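PDB 6EYU: bacteriorhodopsin from Nanosalina sp., which pumps protons inward across the membrane as a light-driven, retinal-binding xenorhodopsin of the microbial rhodopsin family. Local coordinates for residues 114-117 with 118-122; 132-135 with 136-140; 51-54 with 55-59; 184-187 with 188-191; 15-18 with 19-23. All blocks are in the same frame, centred on the assembly; numbering follows the deposited sequence.

Four contacts lie on helices of the bundle round retinal and the fifth, contact 4, in a connecting loop. In chain order come contact 5 on helix 14-38, contact 3 on helix 42-63, contact 1 on helix 101-124, contact 2 on helix 128-145 and contact 4 between helices 157-183 and 198-230. Contacts 1 and 2, centres about 12 Å apart, touch and form part of the retinal pocket. Contacts 3 and 5, centres about 11 Å apart, also touch; contacts 2 and 5 lie on opposite sides of the chain's centre, their centres about 29 Å apart. Contact 4 packs on contact 1. Contact 5 has a lipid side; contacts 1 to 3 reach subunit interfaces.

Contact 1: 114-117 with 118-122; sequences LVIT and GLLAQ. With RET (retinal), chain D.
Leu114 and Gly118, one turn apart on helix 101-124, both press on the retinal. Leu114 sends CD2 to the polyene, 3.8 Å from retinal C7, while its CG approaches the ring methyl C18. It also touches Leu136 and Leu137 of helix 128-145. Val115 gives its carbonyl to the helix ladder, its O accepting from Leu119 N at 3.3 Å, with the donor in the carbonyl plane. Its side chain is turned to Trp77 and Thr81 of helix 72-93. Ile116 accepts from Leu120 N through its O. Its CG2 branch, anti to the backbone N, meets Leu120 CG at 4.1 Å, the two side chains crossing obliquely on a face that packs against Trp54 and Leu68 of the second subunit. Thr117 has OG1 in the position between backbone N and carbonyl carbon (chi1 67°), which turns the hydroxyl back along the helix to donate to Leu114 O; the modelled bond is very short, and its exact length is doubtful. Thr117 O takes Ala121 N in a 2.7 Å bond, nearly straight at 166°. Gly118 then brings its bare CA to 3.2 Å from retinal C2, and a CB built there would run into that same ring carbon. A glycine and a leucine on one helical turn, set against the ring and the start of the polyene, thus form one wall of the retinal pocket in this seven-helix microbial rhodopsin.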
# COMPACT_ATOMS: atom_id res chain seq x y z
N LEU A 114 7.89 7.94 7.79
CA LEU A 114 9.19 8.27 8.36
C LEU A 114 10.31 7.62 7.55
O LEU A 114 11.33 8.25 7.28
CB LEU A 114 9.21 7.80 9.81
CG LEU A 114 10.48 7.28 10.50
CD1 LEU A 114 10.14 7.05 11.96
CD2 LEU A 114 10.99 6.00 9.86
N VAL A 115 10.00 6.47 6.96
CA VAL A 115 10.91 5.84 6.01
C VAL A 115 10.92 6.58 4.68
O VAL A 115 11.96 6.71 4.04
CB VAL A 115 10.53 4.36 5.75
CG1 VAL A 115 11.48 3.74 4.74
CG2 VAL A 115 10.54 3.58 7.06
N ILE A 116 9.77 7.12 4.28
CA ILE A 116 9.65 7.80 3.00
C ILE A 116 10.43 9.11 2.99
O ILE A 116 10.93 9.54 1.95
CB ILE A 116 8.19 8.10 2.62
CG1 ILE A 116 7.44 6.79 2.36
CG2 ILE A 116 8.13 8.98 1.38
CD1 ILE A 116 8.17 5.86 1.41
N THR A 117 10.55 9.74 4.16
CA THR A 117 11.40 10.92 4.29
C THR A 117 12.85 10.59 3.95
O THR A 117 13.50 11.31 3.21
CB THR A 117 11.35 11.50 5.72
OG1 THR A 117 11.94 10.58 6.64
CG2 THR A 117 9.91 11.78 6.13
N GLY A 118 13.33 9.47 4.49
CA GLY A 118 14.66 8.98 4.16
C GLY A 118 14.88 8.86 2.67
O GLY A 118 15.95 9.19 2.15
N LEU A 119 13.86 8.38 1.97
CA LEU A 119 13.94 8.16 0.53
C LEU A 119 13.89 9.49 -0.21
O LEU A 119 14.64 9.72 -1.16
CB LEU A 119 12.78 7.27 0.08
CG LEU A 119 12.66 6.99 -1.42
CD1 LEU A 119 12.00 5.64 -1.65
CD2 LEU A 119 11.88 8.09 -2.12
N LEU A 120 13.07 10.41 0.29
CA LEU A 120 12.99 11.76 -0.26
C LEU A 120 14.32 12.48 -0.08
O LEU A 120 14.83 13.11 -1.01
CB LEU A 120 11.88 12.55 0.43
CG LEU A 120 10.45 12.09 0.12
CD1 LEU A 120 9.44 13.06 0.73
CD2 LEU A 120 10.23 11.96 -1.38
N ALA A 121 14.89 12.38 1.12
CA ALA A 121 16.16 13.03 1.42
C ALA A 121 17.22 12.62 0.41
O ALA A 121 17.82 13.47 -0.25
CB ALA A 121 16.61 12.68 2.83
N GLN A 122 17.40 11.31 0.23
CA GLN A 122 18.37 10.80 -0.72
C GLN A 122 18.05 11.28 -2.13
O GLN A 122 18.93 11.70 -2.87
CB GLN A 122 18.40 9.27 -0.69
CG GLN A 122 19.54 8.66 -1.50
CD GLN A 122 19.49 7.15 -1.53
OE1 GLN A 122 19.49 6.49 -0.49
NE2 GLN A 122 19.48 6.58 -2.73
C1 RET D . 15.57 6.95 8.01
C2 RET D . 15.40 8.22 7.16
C3 RET D . 15.86 9.46 7.92
C4 RET D . 14.96 9.71 9.12
C5 RET D . 14.70 8.41 9.88
C6 RET D . 14.99 7.16 9.41
C7 RET D . 14.73 6.01 10.25
C8 RET D . 14.96 4.74 9.80
C9 RET D . 14.59 3.62 10.62
C10 RET D . 14.85 2.31 10.20
C11 RET D . 14.61 1.15 10.97
C12 RET D . 14.89 0.01 10.22
C13 RET D . 14.65 -1.32 10.62
C14 RET D . 14.97 -2.38 9.77
C15 RET D . 14.68 -3.73 9.98
C16 RET D . 14.81 5.79 7.36
C17 RET D . 17.05 6.59 8.14
C18 RET D . 14.11 8.52 11.29
C19 RET D . 13.96 3.86 11.99
C20 RET D . 14.05 -1.60 12.00

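Contact 2: 132-135 with 136-140; sequences VGVL and LLLGV. With RET (retinal), chain D.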
# COMPACT_ATOMS: atom_id res chain seq x y z
N VAL A 132 11.96 15.90 9.36
CA VAL A 132 10.59 15.46 9.58
C VAL A 132 10.56 14.02 10.10
O VAL A 132 9.90 13.72 11.10
CB VAL A 132 9.76 15.53 8.29
CG1 VAL A 132 8.45 14.77 8.45
CG2 VAL A 132 9.50 16.98 7.91
N GLY A 133 11.34 13.15 9.46
CA GLY A 133 11.46 11.77 9.90
C GLY A 133 11.79 11.66 11.38
O GLY A 133 11.10 10.97 12.13
N VAL A 134 12.83 12.37 11.80
CA VAL A 134 13.30 12.30 13.18
C VAL A 134 12.19 12.70 14.14
O VAL A 134 11.92 12.00 15.12
CB VAL A 134 14.51 13.21 13.41
CG1 VAL A 134 14.80 13.34 14.90
CG2 VAL A 134 15.73 12.68 12.67
N LEU A 135 11.55 13.83 13.86
CA LEU A 135 10.34 14.22 14.57
C LEU A 135 9.35 13.07 14.62
O LEU A 135 8.96 12.61 15.69
CB LEU A 135 9.69 15.44 13.90
CG LEU A 135 9.85 16.77 14.64
CD1 LEU A 135 11.12 16.77 15.48
CD2 LEU A 135 9.86 17.92 13.65
N LEU A 136 9.00 12.55 13.44
CA LEU A 136 8.02 11.48 13.34
C LEU A 136 8.43 10.30 14.22
O LEU A 136 7.59 9.72 14.91
CB LEU A 136 7.89 11.02 11.89
CG LEU A 136 7.00 11.91 11.02
CD1 LEU A 136 7.03 11.46 9.57
CD2 LEU A 136 5.57 11.91 11.56
N LEU A 137 9.72 9.98 14.22
CA LEU A 137 10.21 8.83 14.96
C LEU A 137 10.09 9.06 16.47
O LEU A 137 9.78 8.13 17.22
CB LEU A 137 11.67 8.55 14.60
CG LEU A 137 12.33 7.42 15.40
CD1 LEU A 137 11.57 6.12 15.20
CD2 LEU A 137 13.79 7.26 15.01
N LEU A 138 10.24 10.31 16.88
CA LEU A 138 10.01 10.68 18.28
C LEU A 138 8.52 10.66 18.60
O LEU A 138 8.13 10.32 19.72
CB LEU A 138 10.58 12.07 18.56
CG LEU A 138 12.10 12.19 18.42
CD1 LEU A 138 12.54 13.64 18.52
CD2 LEU A 138 12.81 11.34 19.47
N GLY A 139 7.69 10.89 17.59
CA GLY A 139 6.28 10.53 17.65
C GLY A 139 6.08 9.06 17.95
O GLY A 139 5.29 8.69 18.82
N VAL A 140 6.81 8.21 17.22
CA VAL A 140 6.68 6.77 17.37
C VAL A 140 7.11 6.33 18.77
O VAL A 140 6.35 5.69 19.49
CB VAL A 140 7.54 6.02 16.33
CG1 VAL A 140 7.73 4.57 16.75
CG2 VAL A 140 6.90 6.11 14.96
C1 RET D . 15.57 6.95 8.01
C2 RET D . 15.40 8.22 7.16
C3 RET D . 15.86 9.46 7.92
C4 RET D . 14.96 9.71 9.12
C5 RET D . 14.70 8.41 9.88
C6 RET D . 14.99 7.16 9.41
C7 RET D . 14.73 6.01 10.25
C8 RET D . 14.96 4.74 9.80
C9 RET D . 14.59 3.62 10.62
C10 RET D . 14.85 2.31 10.20
C11 RET D . 14.61 1.15 10.97
C12 RET D . 14.89 0.01 10.22
C13 RET D . 14.65 -1.32 10.62
C14 RET D . 14.97 -2.38 9.77
C15 RET D . 14.68 -3.73 9.98
C16 RET D . 14.81 5.79 7.36
C17 RET D . 17.05 6.59 8.14
C18 RET D . 14.11 8.52 11.29
C19 RET D . 13.96 3.86 11.99
C20 RET D . 14.05 -1.60 12.00
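Val132 and Leu136 run alongside each other on the flank of helix 128-145 that faces helix 101-124 and the second subunit. Their branches meet where Val132 CG1 comes 3.8 Å from Leu136 CD1, and Leu136 CG also rests over the Val132 carbonyl oxygen. The torsions explain the pairing: Val132 carries CG1 opposite its backbone N (chi1 167°), whereas Leu136 has CG opposite its carbonyl carbon (chi1 -80°), leaning back toward the preceding turn. An alanine in place of Leu136 would probably open a gap beside Val132 CG1 and deprive Thr113 of helix 101-124 and Phe49 of the second subunit of an apolar partner. A second i to i+4 pair, Val134 and Leu138, is looser, with CG1 and CD1 4.3 Å apart and Leu138 CG held closer to Val134 O. Between these pairs runs the side of the helix that lines the retinal pocket of the rhodopsin bundle. Here Leu137 swings its end away from the preceding turn and puts CD2 3.9 Å from retinal C18, in company with Leu175 and Pro178 of helix 157-183. Gly133, one turn earlier, presents bare backbone to the same ring methyl, its C atom 3.9 Å from C18; a CB on it would collide with retinal C4. In the backbone, Leu136 N reaches Val132 O at 2.8 Å in a nearly straight bond of 170°, and Leu137 N reaches Gly133 O at 2.7 Å. On the surface, Leu135 touches a bound monoacylglycerol (glyceryl undecenoate), while its O receives Gly139 N and, weakly, Leu138 N.

Contact 3: 51-54 with 55-59; sequences IVVW and SGLMY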
# COMPACT_ATOMS: atom_id res chain seq x y z
N ILE A 51 8.20 -9.94 7.87
CA ILE A 51 9.25 -8.97 8.19
C ILE A 51 10.58 -9.41 7.60
O ILE A 51 11.23 -8.65 6.88
CB ILE A 51 9.41 -8.80 9.71
CG1 ILE A 51 8.29 -7.90 10.26
CG2 ILE A 51 10.76 -8.19 10.03
CD1 ILE A 51 8.09 -8.03 11.75
N VAL A 52 10.98 -10.65 7.89
CA VAL A 52 12.32 -11.12 7.53
C VAL A 52 12.38 -11.50 6.05
O VAL A 52 13.40 -11.29 5.40
CB VAL A 52 12.74 -12.34 8.37
CG1 VAL A 52 13.04 -11.91 9.80
CG2 VAL A 52 11.67 -13.41 8.33
N VAL A 53 11.30 -12.08 5.55
CA VAL A 53 11.26 -12.53 4.16
C VAL A 53 11.26 -11.33 3.21
O VAL A 53 12.04 -11.29 2.26
CB VAL A 53 10.00 -13.37 3.88
CG1 VAL A 53 9.74 -13.44 2.38
CG2 VAL A 53 10.16 -14.76 4.47
N TRP A 54 10.42 -10.35 3.50
CA TRP A 54 10.39 -9.12 2.71
C TRP A 54 11.74 -8.41 2.78
O TRP A 54 12.28 -7.98 1.76
CB TRP A 54 9.29 -8.19 3.22
CG TRP A 54 9.23 -6.88 2.49
CD1 TRP A 54 9.93 -5.75 2.79
CD2 TRP A 54 8.60 -6.64 1.22
NE1 TRP A 54 9.74 -4.80 1.82
CE2 TRP A 54 8.91 -5.31 0.86
CE3 TRP A 54 7.76 -7.39 0.40
CZ2 TRP A 54 8.40 -4.72 -0.30
CZ3 TRP A 54 7.27 -6.80 -0.76
CH2 TRP A 54 7.58 -5.48 -1.09
N SER A 55 12.28 -8.29 3.99
CA SER A 55 13.59 -7.68 4.18
C SER A 55 14.66 -8.43 3.40
O SER A 55 15.42 -7.84 2.63
CB SER A 55 13.95 -7.65 5.67
OG SER A 55 15.26 -7.14 5.86
N GLY A 56 14.67 -9.75 3.56
CA GLY A 56 15.58 -10.61 2.79
C GLY A 56 15.50 -10.33 1.31
O GLY A 56 16.52 -10.13 0.65
N LEU A 57 14.28 -10.35 0.77
CA LEU A 57 14.07 -10.14 -0.66
C LEU A 57 14.70 -8.83 -1.11
O LEU A 57 15.50 -8.80 -2.04
CB LEU A 57 12.58 -10.15 -0.99
CG LEU A 57 11.98 -11.54 -1.17
CD1 LEU A 57 10.49 -11.46 -1.46
CD2 LEU A 57 12.71 -12.28 -2.29
N MET A 58 14.38 -7.75 -0.40
CA MET A 58 14.80 -6.42 -0.81
C MET A 58 16.32 -6.32 -0.85
O MET A 58 16.88 -5.57 -1.66
CB MET A 58 14.23 -5.36 0.13
CG MET A 58 12.73 -5.14 -0.01
SD MET A 58 12.15 -5.34 -1.71
CE MET A 58 13.03 -4.01 -2.52
N TYR A 59 16.99 -7.14 -0.06
CA TYR A 59 18.43 -7.06 0.09
C TYR A 59 19.16 -7.79 -1.04
O TYR A 59 20.36 -7.61 -1.24
CB TYR A 59 18.87 -7.62 1.44
CG TYR A 59 19.05 -6.57 2.52
CD1 TYR A 59 17.98 -5.79 2.93
CD2 TYR A 59 20.28 -6.39 3.14
CE1 TYR A 59 18.12 -4.87 3.95
CE2 TYR A 59 20.42 -5.47 4.17
CZ TYR A 59 19.34 -4.72 4.57
OH TYR A 59 19.49 -3.78 5.57
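Ser55 sets its CB 3.1 Å from Ile51 O, while its OG is gripped by two groups, Asp76 OD2 and Tyr20 OH, close to the retinal. Its N bonds to the same Ile51 O, and the rungs that follow, Gly56 to Val52, Leu57 to Val53 and Met58 to Trp54, continue the alpha-helical ladder of helix 42-63. Of these the bond from Gly56 N to Val52 O is 2.7 Å long and 161° at the hydrogen, with the donor tilted from the carbonyl plane. On another side of the helix Trp54 and Met58 carry the side-chain contact, extending in the same direction next to one another. With CG opposite the backbone N (chi1 178°), the indole extends along the helix flank toward Met58, whose CG sits 3.4 Å above the ring plane, offset toward its rim, and 3.5 Å from Trp54 NE1. The bend at chi2 then places Met58 SD 4.5 Å from the centre of the six-membered ring, 29° off the normal. The indole N-H is spent on Met75 O of helix 72-93, which would limit rotation of the ring, and Thr113 of the third subunit packs on the same side chain. A leucine replacing Trp54 would probably leave Met75 O without this donor and let the Met58 thioether turn more freely. Val53 CG1 and Leu57 CD1 touch more loosely at 4.4 Å. The pairing of Trp54 with Met58 is a Met-aromatic contact one helical turn apart, set between helices of the rhodopsin bundle and the trimer interface.

Contact 4: 184-187 with 188-191; sequences SGID and ALPG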
# COMPACT_ATOMS: atom_id res chain seq x y z
N SER A 184 26.95 8.26 7.72
CA SER A 184 27.44 7.50 6.57
C SER A 184 27.94 8.45 5.49
O SER A 184 27.37 9.51 5.26
CB SER A 184 26.33 6.61 6.01
OG SER A 184 26.61 6.24 4.67
N GLY A 185 29.04 8.06 4.84
CA GLY A 185 29.69 8.92 3.85
C GLY A 185 29.39 8.47 2.43
O GLY A 185 30.16 8.76 1.51
N ILE A 186 28.28 7.77 2.26
CA ILE A 186 27.73 7.53 0.93
C ILE A 186 27.20 8.83 0.33
O ILE A 186 26.35 9.50 0.92
CB ILE A 186 26.59 6.50 0.97
CG1 ILE A 186 27.15 5.09 1.19
CG2 ILE A 186 25.78 6.55 -0.32
CD1 ILE A 186 26.12 4.08 1.61
N ASP A 187 27.77 9.23 -0.80
CA ASP A 187 27.60 10.58 -1.32
C ASP A 187 26.12 10.89 -1.53
O ASP A 187 25.69 12.03 -1.36
CB ASP A 187 28.36 10.75 -2.63
CG ASP A 187 29.79 10.24 -2.55
OD1 ASP A 187 29.98 9.04 -2.26
OD2 ASP A 187 30.72 11.02 -2.85
N ALA A 188 25.35 9.85 -1.82
CA ALA A 188 23.96 10.03 -2.25
C ALA A 188 23.12 10.63 -1.13
O ALA A 188 22.20 11.41 -1.39
CB ALA A 188 23.38 8.70 -2.70
N LEU A 189 23.36 10.19 0.10
CA LEU A 189 22.54 10.62 1.23
C LEU A 189 23.21 11.76 2.01
O LEU A 189 24.41 11.72 2.26
CB LEU A 189 22.23 9.45 2.16
CG LEU A 189 23.39 8.54 2.58
CD1 LEU A 189 23.95 8.97 3.93
CD2 LEU A 189 22.94 7.09 2.63
N PRO A 190 22.42 12.80 2.33
CA PRO A 190 22.92 14.17 2.39
C PRO A 190 23.29 14.62 3.80
O PRO A 190 23.14 15.79 4.13
CB PRO A 190 21.73 14.98 1.88
CG PRO A 190 20.54 14.18 2.27
CD PRO A 190 20.96 12.75 2.15
N GLY A 191 23.78 13.69 4.61
CA GLY A 191 24.42 14.04 5.87
C GLY A 191 25.56 15.03 5.68
O GLY A 191 26.22 15.02 4.64
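Ile186 and Leu189 close a type I beta turn, in the loop that joins helix 157-183 to helix 198-230. The turn's hydrogen bond runs from Leu189 N to Ile186 O, 3.2 Å long and bent to 142°; the donor stands well above the carbonyl plane. Side chains pack at the same corner. Leu189 CG rests 3.5 Å from Ile186 O, and its CD2 branch packs on Ile186 CB at 4.1 Å. This fit depends on an uncommon leucine torsion: CG lies between the backbone N and the carbonyl carbon (chi1 48°), which folds the isobutyl group back across the turn. The other branch, CD1, comes 3.7 Å from Ser184 O. Ile186 also directs CG2 toward Ala188 CB, 4.0 Å away; Asp187 and Ala188 form the two corner residues of the turn.

Farther out, Trp181 of helix 157-183 covers Leu189, while Ile186 is backed by Pro198 and Thr201 of helix 198-230. The N-terminal residues Met1 and Val2 pack on Ile186 and Ala188, tying the start of the chain to this loop. Ser184 is the first residue after helix 157-183 to leave helical geometry: its OG is hydrogen-bonded to Thr201 OG1 and accepts a weak bond from Ile186 N, 3.3 Å long but nearly straight at 170°.

Contact 5: 15-18 with 19-23; sequences PFIL and AYIIT. With LFA (eicosane), chain E; LFA (eicosane), chain F.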
# COMPACT_ATOMS: atom_id res chain seq x y z
N PRO A 15 29.26 -10.76 2.20
CA PRO A 15 29.05 -11.91 3.08
C PRO A 15 27.97 -11.65 4.12
O PRO A 15 27.11 -12.51 4.35
CB PRO A 15 30.42 -12.09 3.76
CG PRO A 15 31.35 -11.09 3.16
CD PRO A 15 30.69 -10.52 1.94
N PHE A 16 28.00 -10.47 4.74
CA PHE A 16 26.99 -10.09 5.71
C PHE A 16 25.61 -10.04 5.06
O PHE A 16 24.64 -10.58 5.59
CB PHE A 16 27.32 -8.72 6.31
CG PHE A 16 28.57 -8.72 7.15
CD1 PHE A 16 29.81 -8.50 6.57
CD2 PHE A 16 28.51 -9.01 8.50
CE1 PHE A 16 30.96 -8.50 7.34
CE2 PHE A 16 29.66 -9.02 9.27
CZ PHE A 16 30.89 -8.76 8.69
N ILE A 17 25.54 -9.44 3.88
CA ILE A 17 24.30 -9.37 3.13
C ILE A 17 23.79 -10.76 2.78
O ILE A 17 22.60 -11.05 2.92
CB ILE A 17 24.47 -8.56 1.83
CG1 ILE A 17 24.55 -7.06 2.15
CG2 ILE A 17 23.32 -8.83 0.87
CD1 ILE A 17 25.26 -6.25 1.09
N LEU A 18 24.71 -11.66 2.47
CA LEU A 18 24.37 -13.06 2.24
C LEU A 18 23.89 -13.71 3.54
O LEU A 18 22.82 -14.32 3.58
CB LEU A 18 25.57 -13.83 1.68
CG LEU A 18 25.22 -14.83 0.58
CD1 LEU A 18 25.06 -14.11 -0.76
CD2 LEU A 18 26.28 -15.92 0.48
N ALA A 19 24.73 -13.65 4.57
CA ALA A 19 24.41 -14.27 5.85
C ALA A 19 23.07 -13.75 6.37
O ALA A 19 22.33 -14.47 7.04
CB ALA A 19 25.51 -13.99 6.86
N TYR A 20 22.76 -12.49 6.05
CA TYR A 20 21.52 -11.88 6.49
C TYR A 20 20.33 -12.50 5.76
O TYR A 20 19.32 -12.84 6.38
CB TYR A 20 21.55 -10.37 6.24
CG TYR A 20 20.29 -9.65 6.68
CD1 TYR A 20 20.08 -9.31 8.01
CD2 TYR A 20 19.33 -9.27 5.75
CE1 TYR A 20 18.95 -8.63 8.40
CE2 TYR A 20 18.20 -8.57 6.13
CZ TYR A 20 18.01 -8.26 7.46
OH TYR A 20 16.88 -7.58 7.85
N ILE A 21 20.44 -12.63 4.44
CA ILE A 21 19.34 -13.13 3.63
C ILE A 21 19.04 -14.59 3.98
O ILE A 21 17.88 -14.98 4.07
CB ILE A 21 19.65 -13.03 2.13
CG1 ILE A 21 19.70 -11.56 1.69
CG2 ILE A 21 18.59 -13.78 1.32
CD1 ILE A 21 20.16 -11.37 0.26
N ILE A 22 20.09 -15.37 4.19
CA ILE A 22 19.93 -16.80 4.46
C ILE A 22 19.27 -17.02 5.82
O ILE A 22 18.37 -17.85 5.95
CB ILE A 22 21.29 -17.53 4.44
CG1 ILE A 22 21.91 -17.45 3.05
CG2 ILE A 22 21.11 -18.98 4.85
CD1 ILE A 22 23.40 -17.74 3.03
N THR A 23 19.68 -16.25 6.81
CA THR A 23 19.12 -16.35 8.16
C THR A 23 17.69 -15.83 8.19
O THR A 23 16.87 -16.27 8.99
CB THR A 23 19.96 -15.57 9.18
OG1 THR A 23 20.24 -14.26 8.68
CG2 THR A 23 21.27 -16.29 9.47
C5 LFA E . 23.43 -15.57 13.47
C6 LFA E . 24.54 -15.98 12.51
C7 LFA E . 25.19 -14.73 11.90
C8 LFA E . 26.35 -15.16 11.00
C9 LFA E . 26.99 -13.93 10.35
C10 LFA E . 28.31 -14.36 9.70
C11 LFA E . 28.78 -13.30 8.69
C12 LFA E . 30.27 -13.04 8.89
C13 LFA E . 30.95 -12.75 7.56
C14 LFA E . 32.09 -11.75 7.78
C15 LFA E . 33.10 -11.82 6.63
C16 LFA E . 33.69 -10.43 6.40
C17 LFA E . 34.90 -10.53 5.47
C18 LFA E . 35.09 -9.19 4.74
C19 LFA E . 36.56 -9.00 4.37
C20 LFA E . 36.99 -10.11 3.41
C7 LFA F . 22.46 -19.52 10.50
C8 LFA F . 23.37 -20.16 9.46
C9 LFA F . 23.50 -19.23 8.25
C10 LFA F . 24.97 -18.89 8.02
C11 LFA F . 25.16 -18.45 6.57
C12 LFA F . 26.58 -17.93 6.37
C13 LFA F . 26.74 -17.44 4.93
C14 LFA F . 28.16 -16.92 4.70
C15 LFA F . 28.31 -16.50 3.24
C16 LFA F . 29.79 -16.41 2.86
C17 LFA F . 29.97 -15.33 1.80
C18 LFA F . 30.60 -15.92 0.55
C19 LFA F . 31.05 -14.79 -0.38
C20 LFA F . 29.85 -13.89 -0.68
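Ile17 and Ile21 make the closely packed, inward part of this turn of helix 14-38, stacked one after the other along the same flank. Ile17 CG2 meets Ile21 CD1 at 4.1 Å, and Ile21 CG1 settles 3.2 Å from the Ile17 carbonyl O. Ile21 takes this place because CG1 is opposite its own carbonyl carbon (chi1 -68°), which turns it to the residues before it. Both are buried against helix 42-63, where Phe62 and Leu63 cover Ile17 and Thr60 covers Ile21. Beside them Tyr20 extends into the bundle, with CG opposite the backbone N (chi1 -180°), and packs on Pro209 and Lys213 of helix 198-230. In the backbone Ala19 N is bonded to Pro15 O at 2.6 Å and 174°. This is the first long transmembrane helix of the rhodopsin bundle, with one flank turned to its neighbours and the other to lipid. On the lipid flank Leu18 and Ile22, with a similar gap between Leu18 CG and Ile22 CD1, are only partly buried, and bound eicosane chains lie against this side. The chain E eicosane lies over a face of the Phe16 ring, its C13 above the centre, with C14 3.3 Å from Phe16 CZ; it also passes Ala19 CB. The chain F eicosane runs along Leu18, Ile22 and Thr23, bringing C15 to 3.5 Å from Leu18 CD2 and C7 to 3.6 Å from Thr23 CG2. Pro15 touches both alkanes, its CB facing C13 of the chain E molecule and C17 of the chain F one.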